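Local coordinates for uncharacterized protein Q99UF4 (Staphylococcus aureus, PDB 3B2N) that probably acts as a two-component response regulator of the LuxR family, its receiver domain taking up a phosphoryl signal that controls DNA binding and transcription, at residues 79-85 against 100-106; 8-12 against 56-60. One frame throughout, in Å; residues are numbered along the deposited sequence.

The two contacts sit on the same parallel sheet, their centres about 11 Å apart. Contact 1 is regular strand pairing at one edge of the sheet, between 79-84 and the outermost strand 102-105, and rests mainly on backbone hydrogen bonds and aliphatic packing. Contact 2 lies at the C-terminal end of strand 4-9 and in the loops beyond it; it buries less and is dominated by carboxylates. Each is partly buried. They meet at Lys106, which closes contact 1 and sends its NZ to Glu10 OE1 of contact 2 in a 2.7 Å salt bridge. On the apolar side, Ile57 of 56-60 packs against Ile82 and Tyr103.

Contact 1. Residues 79-85 against 100-106; sequences KVIIVTT and VDAYVLK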
loop_
_atom_site.group_PDB
_atom_site.type_symbol
_atom_site.label_atom_id
_atom_site.label_comp_id
_atom_site.label_asym_id
_atom_site.label_seq_id
_atom_site.Cartn_x
_atom_site.Cartn_y
_atom_site.Cartn_z
ATOM N N LYS A 79 2.825 -3.477 7.963
ATOM C CA LYS A 79 3.617 -3.778 6.764
ATOM C C LYS A 79 3.198 -2.831 5.628
ATOM O O LYS A 79 1.999 -2.510 5.462
ATOM C CB LYS A 79 3.462 -5.240 6.351
ATOM C CG LYS A 79 3.733 -6.266 7.465
ATOM C CD LYS A 79 5.159 -6.186 7.867
ATOM C CE LYS A 79 5.558 -7.389 8.713
ATOM N NZ LYS A 79 6.913 -7.108 9.236
ATOM N N VAL A 80 4.166 -2.332 4.870
ATOM C CA VAL A 80 3.814 -1.311 3.884
ATOM C C VAL A 80 4.345 -1.746 2.538
ATOM O O VAL A 80 5.571 -1.955 2.376
ATOM C CB VAL A 80 4.403 0.111 4.237
ATOM C CG1 VAL A 80 4.048 1.105 3.152
ATOM C CG2 VAL A 80 3.975 0.605 5.646
ATOM N N ILE A 81 3.442 -1.834 1.567
ATOM C CA ILE A 81 3.831 -2.140 0.201
ATOM C C ILE A 81 3.488 -0.945 -0.688
ATOM O O ILE A 81 2.329 -0.522 -0.722
ATOM C CB ILE A 81 3.099 -3.405 -0.276
ATOM C CG1 ILE A 81 3.599 -4.581 0.596
ATOM C CG2 ILE A 81 3.378 -3.617 -1.801
ATOM C CD1 ILE A 81 2.598 -5.566 0.920
ATOM N N ILE A 82 4.487 -0.404 -1.375
ATOM C CA ILE A 82 4.258 0.578 -2.398
ATOM C C ILE A 82 4.027 -0.123 -3.737
ATOM O O ILE A 82 4.728 -1.073 -4.072
ATOM C CB ILE A 82 5.406 1.567 -2.463
ATOM C CG1 ILE A 82 5.501 2.311 -1.116
ATOM C CG2 ILE A 82 5.342 2.467 -3.711
ATOM C CD1 ILE A 82 5.729 3.745 -1.184
ATOM N N VAL A 83 3.024 0.341 -4.491
ATOM C CA VAL A 83 2.653 -0.287 -5.764
ATOM C C VAL A 83 2.503 0.860 -6.714
ATOM O O VAL A 83 1.623 1.685 -6.493
ATOM C CB VAL A 83 1.281 -1.039 -5.625
ATOM C CG1 VAL A 83 0.817 -1.611 -6.951
ATOM C CG2 VAL A 83 1.417 -2.121 -4.697
ATOM N N THR A 84 3.355 0.952 -7.746
ATOM C CA THR A 84 3.424 2.146 -8.584
ATOM C C THR A 84 3.739 1.807 -10.038
ATOM O O THR A 84 4.325 0.752 -10.313
ATOM C CB THR A 84 4.519 3.141 -8.043
ATOM O OG1 THR A 84 4.477 4.378 -8.772
ATOM C CG2 THR A 84 5.954 2.504 -8.142
ATOM N N THR A 85 3.373 2.699 -10.966
ATOM C CA THR A 85 3.938 2.655 -12.333
ATOM C C THR A 85 5.394 3.177 -12.429
ATOM O O THR A 85 6.094 2.882 -13.393
ATOM C CB THR A 85 3.094 3.462 -13.324
ATOM O OG1 THR A 85 3.038 4.821 -12.871
ATOM C CG2 THR A 85 1.698 2.954 -13.367
ATOM N N VAL A 100 10.460 0.654 3.415
ATOM C CA VAL A 100 9.270 0.038 2.802
ATOM C C VAL A 100 9.409 -1.500 2.924
ATOM O O VAL A 100 10.516 -2.016 2.872
ATOM C CB VAL A 100 9.114 0.462 1.307
ATOM C CG1 VAL A 100 10.129 -0.264 0.425
ATOM C CG2 VAL A 100 7.631 0.269 0.816
ATOM N N ASP A 101 8.317 -2.234 3.107
ATOM C CA ASP A 101 8.471 -3.691 3.144
ATOM C C ASP A 101 8.579 -4.319 1.751
ATOM O O ASP A 101 9.329 -5.290 1.557
ATOM C CB ASP A 101 7.351 -4.322 3.958
ATOM C CG ASP A 101 7.412 -3.884 5.395
ATOM O OD1 ASP A 101 8.431 -4.179 6.017
ATOM O OD2 ASP A 101 6.508 -3.181 5.872
ATOM N N ALA A 102 7.857 -3.763 0.781
ATOM C CA ALA A 102 8.029 -4.207 -0.590
ATOM C C ALA A 102 7.709 -3.076 -1.564
ATOM O O ALA A 102 6.869 -2.216 -1.288
ATOM C CB ALA A 102 7.174 -5.463 -0.885
ATOM N N TYR A 103 8.384 -3.073 -2.711
ATOM C CA TYR A 103 8.137 -2.085 -3.744
ATOM C C TYR A 103 7.682 -2.882 -4.973
ATOM O O TYR A 103 8.434 -3.665 -5.507
ATOM C CB TYR A 103 9.441 -1.369 -4.046
ATOM C CG TYR A 103 9.310 -0.129 -4.900
ATOM C CD1 TYR A 103 9.048 1.121 -4.321
ATOM C CD2 TYR A 103 9.490 -0.187 -6.283
ATOM C CE1 TYR A 103 8.974 2.278 -5.097
ATOM C CE2 TYR A 103 9.391 0.959 -7.062
ATOM C CZ TYR A 103 9.130 2.168 -6.460
ATOM O OH TYR A 103 9.064 3.281 -7.208
ATOM N N VAL A 104 6.455 -2.699 -5.413
ATOM C CA VAL A 104 5.930 -3.519 -6.499
ATOM C C VAL A 104 5.533 -2.641 -7.683
ATOM O O VAL A 104 4.724 -1.693 -7.539
ATOM C CB VAL A 104 4.724 -4.342 -5.992
ATOM C CG1 VAL A 104 4.038 -5.131 -7.140
ATOM C CG2 VAL A 104 5.199 -5.300 -4.904
ATOM N N LEU A 105 6.089 -2.952 -8.850
ATOM C CA LEU A 105 5.717 -2.240 -10.073
ATOM C C LEU A 105 4.401 -2.758 -10.612
ATOM O O LEU A 105 4.134 -3.951 -10.526
ATOM C CB LEU A 105 6.774 -2.493 -11.145
ATOM C CG LEU A 105 7.806 -1.485 -11.620
ATOM C CD1 LEU A 105 8.325 -0.610 -10.537
ATOM C CD2 LEU A 105 8.928 -2.268 -12.279
ATOM N N LYS A 106 3.617 -1.884 -11.253
ATOM C CA LYS A 106 2.352 -2.326 -11.884
ATOM C C LYS A 106 2.549 -3.134 -13.159
ATOM O O LYS A 106 1.567 -3.468 -13.814
ATOM C CB LYS A 106 1.394 -1.138 -12.087
ATOM C CG LYS A 106 1.062 -0.530 -10.702
ATOM C CD LYS A 106 0.088 0.620 -10.800
ATOM C CE LYS A 106 -0.238 1.213 -9.440
ATOM N NZ LYS A 106 -0.978 2.512 -9.683
HETATM O O HOH W 1 1.133 4.421 -9.814
#
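Strands 79-84 and 102-105 run parallel, their axes 4.7 Å apart at 20°, paired Ile81 to Ala102 through Thr84 to Leu105. The even-numbered residues of the first strand serve the second. Ile82 N donates to Ala102 O (3.0 Å) and Ile82 O accepts from Val104 N (2.7 Å); Thr84 N then reaches Val104 O (3.0 Å), and Thr84 O takes Lys106 N (2.9 Å). At the start, Val80 O accepts Asp101 N at 2.9 Å and, weakly, Ala102 N at 3.3 Å, while Val80 N is met by a side chain, Asp101 OD2, at 2.7 Å. That same carboxylate oxygen also forms a salt bridge with Arg72. At the far end one water accepts from Thr85 N (3.1 Å) and Lys106 NZ (2.8 Å); the lysine's main partner is Glu10. Thr84 OG1 is hydrogen-bonded to Phe86 N.

On one face Ile81 CG2 meets Val104 CG2 at 4.0 Å; on the other Ile82 CG2 lies 3.9 Å from Tyr103 CE1. This is a beta-alpha-beta crossover through helix 89-97, at the edge of the receiver sheet: strand 52-55 hydrogen-bonds Ile81 and Val83, helix 110-121 covers Ile81 and Ala102, and helix 64-73 packs on Val80 and Ile82.

Contact 2. Residues 8-12 against 56-60; sequences IAEDQ and DIEMP
Strand 4-9 ends at Ala9, and the chain leaves it as an extended Glu10 (phi/psi -146/134) followed by a turn at Asp11 (-68/-36). Facing it is the irregular segment 56-60, with Glu10 CA 4.9 Å from Asp56 CA and Asp11 CA 5.5 Å from Met59 CA. Asp56 (-73/160) makes both hydrogen bonds across the contact: its N donates to Ala9 O at 2.9 Å; its CA-to-CB bond points toward 8-12, and with chi1 t OD2 accepts Asp11 N at 3.1 Å. Glu10 (chi1 t, chi2 p) curls so that OE1 lies 3.5 Å from Asp56 OD2, two like charges close together, with the ammonium of Lys106 salt-bridged to Glu10 OE1, while OE2 takes Gln12 N at 2.7 Å. Ile57 (-85/-66) turns its side chain away, and Glu58 (-87/104) brings its O to 3.8 Å from Asp11 CB. Met59 is extended (-137/155), its m,t,m side chain laying SD 3.7 Å from Ala9 CB. Pro60 closes the segment with CD 3.5 Å from Asp11 OD2.

Such an acidic cluster at the C-terminal ends of parallel strands marks the receiver-domain active site; by analogy with CheY, Asp56 is probably the phosphoacceptor, and Glu10 and Asp11 the acidic pair. Helix 13-26 begins just after Gln12, its N-cap, helix 64-73 follows the 56-60 loop, and Ile57 packs on Ile82 and Thr84 of strand 79-84.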
loop_
_atom_site.group_PDB
_atom_site.type_symbol
_atom_site.label_atom_id
_atom_site.label_comp_id
_atom_site.label_asym_id
_atom_site.label_seq_id
_atom_site.Cartn_x
_atom_site.Cartn_y
_atom_site.Cartn_z
ATOM N N ILE A 8 -6.115 0.141 1.249
ATOM C CA ILE A 8 -5.553 0.349 -0.076
ATOM C C ILE A 8 -5.688 1.787 -0.433
ATOM O O ILE A 8 -6.799 2.341 -0.379
ATOM C CB ILE A 8 -6.253 -0.474 -1.162
ATOM C CG1 ILE A 8 -6.105 -1.970 -0.817
ATOM C CG2 ILE A 8 -5.635 -0.091 -2.598
ATOM C CD1 ILE A 8 -6.954 -2.885 -1.665
ATOM N N ALA A 9 -4.567 2.430 -0.738
ATOM C CA ALA A 9 -4.693 3.828 -1.157
ATOM C C ALA A 9 -4.122 3.853 -2.581
ATOM O O ALA A 9 -2.926 3.573 -2.793
ATOM C CB ALA A 9 -3.891 4.766 -0.206
ATOM N N GLU A 10 -4.946 4.193 -3.554
ATOM C CA GLU A 10 -4.530 4.185 -4.946
ATOM C C GLU A 10 -5.210 5.319 -5.752
ATOM O O GLU A 10 -6.429 5.559 -5.649
ATOM C CB GLU A 10 -4.788 2.787 -5.558
ATOM C CG GLU A 10 -5.019 2.774 -7.120
ATOM C CD GLU A 10 -3.740 3.146 -7.911
ATOM O OE1 GLU A 10 -2.620 2.726 -7.513
ATOM O OE2 GLU A 10 -3.850 3.899 -8.905
ATOM N N ASP A 11 -4.421 6.024 -6.547
ATOM C CA ASP A 11 -4.932 7.226 -7.181
ATOM C C ASP A 11 -6.000 6.883 -8.211
ATOM O O ASP A 11 -6.972 7.563 -8.327
ATOM C CB ASP A 11 -3.794 7.967 -7.873
ATOM C CG ASP A 11 -4.248 9.301 -8.436
ATOM O OD1 ASP A 11 -4.296 9.425 -9.657
ATOM O OD2 ASP A 11 -4.651 10.197 -7.667
ATOM N N GLN A 12 -5.851 5.776 -8.932
ATOM C CA GLN A 12 -6.736 5.586 -10.035
ATOM C C GLN A 12 -7.928 4.736 -9.554
ATOM O O GLN A 12 -7.740 3.616 -9.063
ATOM C CB GLN A 12 -5.982 4.905 -11.185
ATOM C CG GLN A 12 -6.845 4.670 -12.408
ATOM C CD GLN A 12 -6.185 3.684 -13.290
ATOM O OE1 GLN A 12 -6.476 2.501 -13.197
ATOM N NE2 GLN A 12 -5.273 4.144 -14.144
ATOM N N ASP A 56 -0.083 3.672 -3.363
ATOM C CA ASP A 56 0.401 4.280 -4.607
ATOM C C ASP A 56 1.356 5.431 -4.179
ATOM O O ASP A 56 1.309 5.862 -3.039
ATOM C CB ASP A 56 -0.839 4.798 -5.383
ATOM C CG ASP A 56 -0.528 5.337 -6.763
ATOM O OD1 ASP A 56 0.594 5.102 -7.324
ATOM O OD2 ASP A 56 -1.420 6.041 -7.288
ATOM N N ILE A 57 2.239 5.901 -5.061
ATOM C CA ILE A 57 3.113 7.025 -4.701
ATOM C C ILE A 57 2.422 8.344 -4.931
ATOM O O ILE A 57 2.126 9.064 -4.005
ATOM C CB ILE A 57 4.409 7.033 -5.470
ATOM C CG1 ILE A 57 5.192 5.757 -5.175
ATOM C CG2 ILE A 57 5.235 8.326 -5.105
ATOM C CD1 ILE A 57 6.629 5.732 -5.724
ATOM N N GLU A 58 2.138 8.685 -6.163
ATOM C CA GLU A 58 1.728 10.039 -6.393
ATOM C C GLU A 58 0.222 10.181 -6.195
ATOM O O GLU A 58 -0.544 9.755 -7.042
ATOM C CB GLU A 58 2.139 10.424 -7.804
ATOM C CG GLU A 58 1.989 11.874 -8.158
ATOM C CD GLU A 58 2.683 12.113 -9.474
ATOM O OE1 GLU A 58 3.693 11.396 -9.702
ATOM O OE2 GLU A 58 2.218 12.973 -10.270
ATOM N N MET A 59 -0.185 10.752 -5.062
ATOM C CA MET A 59 -1.607 10.882 -4.676
ATOM C C MET A 59 -1.769 12.274 -4.113
ATOM O O MET A 59 -0.777 12.898 -3.658
ATOM C CB MET A 59 -2.039 9.866 -3.594
ATOM C CG MET A 59 -2.055 8.398 -3.931
ATOM S SD MET A 59 -2.686 7.336 -2.568
ATOM C CE MET A 59 -1.449 7.446 -1.273
ATOM N N PRO A 60 -3.008 12.812 -4.173
ATOM C CA PRO A 60 -3.216 14.130 -3.539
ATOM C C PRO A 60 -3.143 14.006 -2.010
ATOM O O PRO A 60 -3.250 12.893 -1.504
ATOM C CB PRO A 60 -4.630 14.535 -4.019
ATOM C CG PRO A 60 -5.319 13.202 -4.437
ATOM C CD PRO A 60 -4.200 12.296 -4.879
#